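Possible substrate binding protein of ABC transporter system (Rhodopseudomonas palustris, PDB 3N0X) probably binds branched-chain amino acids or related small ligands in the periplasm and delivers them to an ABC transporter for uptake. Local coordinates at residues A8-T14 and I50-S56. Numbering follows the deposited sequence.
Sequences ALIYGKT and ITKDDQS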
loop_
_atom_site.group_PDB
_atom_site.type_symbol
_atom_site.label_atom_id
_atom_site.label_comp_id
_atom_site.label_asym_id
_atom_site.label_seq_id
_atom_site.Cartn_x
_atom_site.Cartn_y
_atom_site.Cartn_z
ATOM N N ALA A 8 0.137 -5.516 -20.133
ATOM C CA ALA A 8 -0.771 -4.404 -20.132
ATOM C C ALA A 8 -0.733 -3.712 -18.779
ATOM O O ALA A 8 -0.811 -4.374 -17.758
ATOM C CB ALA A 8 -2.230 -4.878 -20.438
ATOM N N LEU A 9 -0.589 -2.391 -18.781
ATOM C CA LEU A 9 -0.737 -1.603 -17.583
ATOM C C LEU A 9 -2.021 -0.787 -17.672
ATOM O O LEU A 9 -2.187 0.047 -18.582
ATOM C CB LEU A 9 0.445 -0.637 -17.394
ATOM C CG LEU A 9 0.285 0.381 -16.253
ATOM C CD1 LEU A 9 0.262 -0.340 -14.889
ATOM C CD2 LEU A 9 1.406 1.456 -16.337
ATOM N N ILE A 10 -2.939 -1.019 -16.735
ATOM C CA ILE A 10 -4.180 -0.262 -16.662
ATOM C C ILE A 10 -3.938 0.714 -15.533
ATOM O O ILE A 10 -3.514 0.326 -14.454
ATOM C CB ILE A 10 -5.370 -1.168 -16.320
ATOM C CG1 ILE A 10 -5.381 -2.450 -17.163
ATOM C CG2 ILE A 10 -6.722 -0.428 -16.459
ATOM C CD1 ILE A 10 -5.338 -2.277 -18.658
ATOM N N TYR A 11 -4.201 1.986 -15.771
ATOM C CA TYR A 11 -3.902 3.048 -14.807
ATOM C C TYR A 11 -4.725 4.303 -15.055
ATOM O O TYR A 11 -5.218 4.516 -16.167
ATOM C CB TYR A 11 -2.406 3.392 -14.798
ATOM C CG TYR A 11 -1.743 4.012 -16.029
ATOM C CD1 TYR A 11 -2.255 3.913 -17.322
ATOM C CD2 TYR A 11 -0.517 4.627 -15.877
ATOM C CE1 TYR A 11 -1.588 4.480 -18.387
ATOM C CE2 TYR A 11 0.154 5.182 -16.924
ATOM C CZ TYR A 11 -0.362 5.087 -18.185
ATOM O OH TYR A 11 0.332 5.604 -19.278
ATOM N N GLY A 12 -4.888 5.112 -14.004
ATOM C CA GLY A 12 -5.696 6.311 -14.115
ATOM C C GLY A 12 -4.849 7.481 -14.566
ATOM O O GLY A 12 -4.659 8.461 -13.809
ATOM N N LYS A 13 -4.294 7.341 -15.764
ATOM C CA LYS A 13 -3.361 8.325 -16.328
ATOM C C LYS A 13 -3.962 9.715 -16.414
ATOM O O LYS A 13 -3.241 10.705 -16.269
ATOM C CB LYS A 13 -2.870 7.862 -17.692
ATOM C CG LYS A 13 -1.747 8.712 -18.322
ATOM C CD LYS A 13 -1.550 8.345 -19.793
ATOM C CE LYS A 13 -0.382 9.126 -20.420
ATOM N NZ LYS A 13 -0.270 8.811 -21.877
ATOM N N THR A 14 -5.261 9.820 -16.697
ATOM C CA THR A 14 -5.922 11.117 -16.607
ATOM C C THR A 14 -6.984 11.097 -15.532
ATOM O O THR A 14 -7.477 10.063 -15.129
ATOM C CB THR A 14 -6.498 11.608 -17.957
ATOM O OG1 THR A 14 -7.424 10.650 -18.463
ATOM C CG2 THR A 14 -5.381 11.864 -18.995
ATOM N N ILE A 50 2.023 -2.215 -22.971
ATOM C CA ILE A 50 0.870 -1.520 -23.541
ATOM C C ILE A 50 0.182 -0.807 -22.387
ATOM O O ILE A 50 -0.244 -1.501 -21.469
ATOM C CB ILE A 50 -0.140 -2.564 -24.102
ATOM C CG1 ILE A 50 0.514 -3.417 -25.196
ATOM C CG2 ILE A 50 -1.408 -1.889 -24.639
ATOM C CD1 ILE A 50 1.290 -2.579 -26.163
ATOM N N THR A 51 0.044 0.513 -22.429
ATOM C CA THR A 51 -0.656 1.252 -21.375
ATOM C C THR A 51 -2.086 1.639 -21.800
ATOM O O THR A 51 -2.340 1.954 -22.968
ATOM C CB THR A 51 0.114 2.508 -20.931
ATOM O OG1 THR A 51 0.189 3.438 -22.019
ATOM C CG2 THR A 51 1.531 2.156 -20.472
ATOM N N LYS A 52 -3.009 1.583 -20.839
ATOM C CA LYS A 52 -4.421 1.856 -21.074
ATOM C C LYS A 52 -4.872 2.784 -19.946
ATOM O O LYS A 52 -4.950 2.384 -18.781
ATOM C CB LYS A 52 -5.268 0.573 -21.002
ATOM C CG LYS A 52 -4.945 -0.528 -22.011
ATOM C CD LYS A 52 -5.723 -0.263 -23.293
ATOM C CE LYS A 52 -5.466 -1.344 -24.302
ATOM N NZ LYS A 52 -5.589 -0.799 -25.674
ATOM N N ASP A 53 -5.205 4.013 -20.298
ATOM C CA ASP A 53 -5.741 4.970 -19.355
ATOM C C ASP A 53 -7.212 4.683 -19.093
ATOM O O ASP A 53 -8.025 4.701 -20.035
ATOM C CB ASP A 53 -5.547 6.362 -19.954
ATOM C CG ASP A 53 -6.131 7.480 -19.119
ATOM O OD1 ASP A 53 -6.467 7.334 -17.916
ATOM O OD2 ASP A 53 -6.194 8.571 -19.724
ATOM N N ASP A 54 -7.568 4.409 -17.839
ATOM C CA ASP A 54 -8.969 4.195 -17.480
ATOM C C ASP A 54 -9.670 5.393 -16.860
ATOM O O ASP A 54 -10.842 5.308 -16.524
ATOM C CB ASP A 54 -9.141 2.934 -16.608
ATOM C CG ASP A 54 -8.517 3.050 -15.224
ATOM O OD1 ASP A 54 -8.172 4.164 -14.779
ATOM O OD2 ASP A 54 -8.428 2.000 -14.551
ATOM N N GLN A 55 -8.958 6.506 -16.720
ATOM C CA GLN A 55 -9.481 7.734 -16.126
ATOM C C GLN A 55 -10.043 7.548 -14.727
ATOM O O GLN A 55 -10.799 8.368 -14.250
ATOM C CB GLN A 55 -10.523 8.374 -17.050
ATOM C CG GLN A 55 -10.027 8.562 -18.479
ATOM C CD GLN A 55 -11.025 9.238 -19.370
ATOM O OE1 GLN A 55 -11.781 10.096 -18.926
ATOM N NE2 GLN A 55 -11.057 8.834 -20.631
ATOM N N SER A 56 -9.621 6.485 -14.053
ATOM C CA SER A 56 -10.177 6.102 -12.757
ATOM C C SER A 56 -11.711 6.008 -12.798
ATOM O O SER A 56 -12.387 6.314 -11.798
ATOM C CB SER A 56 -9.664 7.032 -11.649
ATOM O OG SER A 56 -8.233 6.974 -11.577
HETATM O O HOH W 1 -6.984 9.055 -12.579
#
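D53 reaches from the end of strand 50-53 to the loop that follows strand 8-11 and holds T14 with both carboxylate oxygens. With CG anti to the backbone N (chi1 177°), D53 OD2 meets T14 OG1 at 2.7 Å through its syn lone pair. D53 OD1 takes two amides from opposite faces of the carboxylate plane: T14 N at 3.0 Å across the contact, and Q55 N at 2.9 Å in an Asx turn. An alanine in place of D53 would probably leave T14 OG1 and the amides of T14 and Q55 without their shared acceptor, weakening the link between the loops. A water also joins G12 O, T14 O and S56 OG.

Behind these loops the strands run parallel, bonded through their backbones from L9 N to I50 O up to D54 N to Y11 O. The Y11 ring swings alongside T51, Y11 CE1 3.6 Å from T51 CB, while K13 CB and L9 CD2 touch opposite ring faces near the rim; its OH bonds E25 of helix 18-35. On the other side of the sheet, I10 CD1 rests 3.7 Å from K52 CB, and the lysine bends away at chi2 (-87°) to salt bridges with D72 and E67. D54 OD1 accepts S56 N at 2.8 Å in a second Asx turn, and OD2 bonds T80 and S61.

At the C-terminal ends of neighbouring strands in this lobe's largely parallel sheet, D53 thus links the two loops, while D54 shapes its own and ties it to T80 and S61; so many donors would probably favour ionised carboxylates.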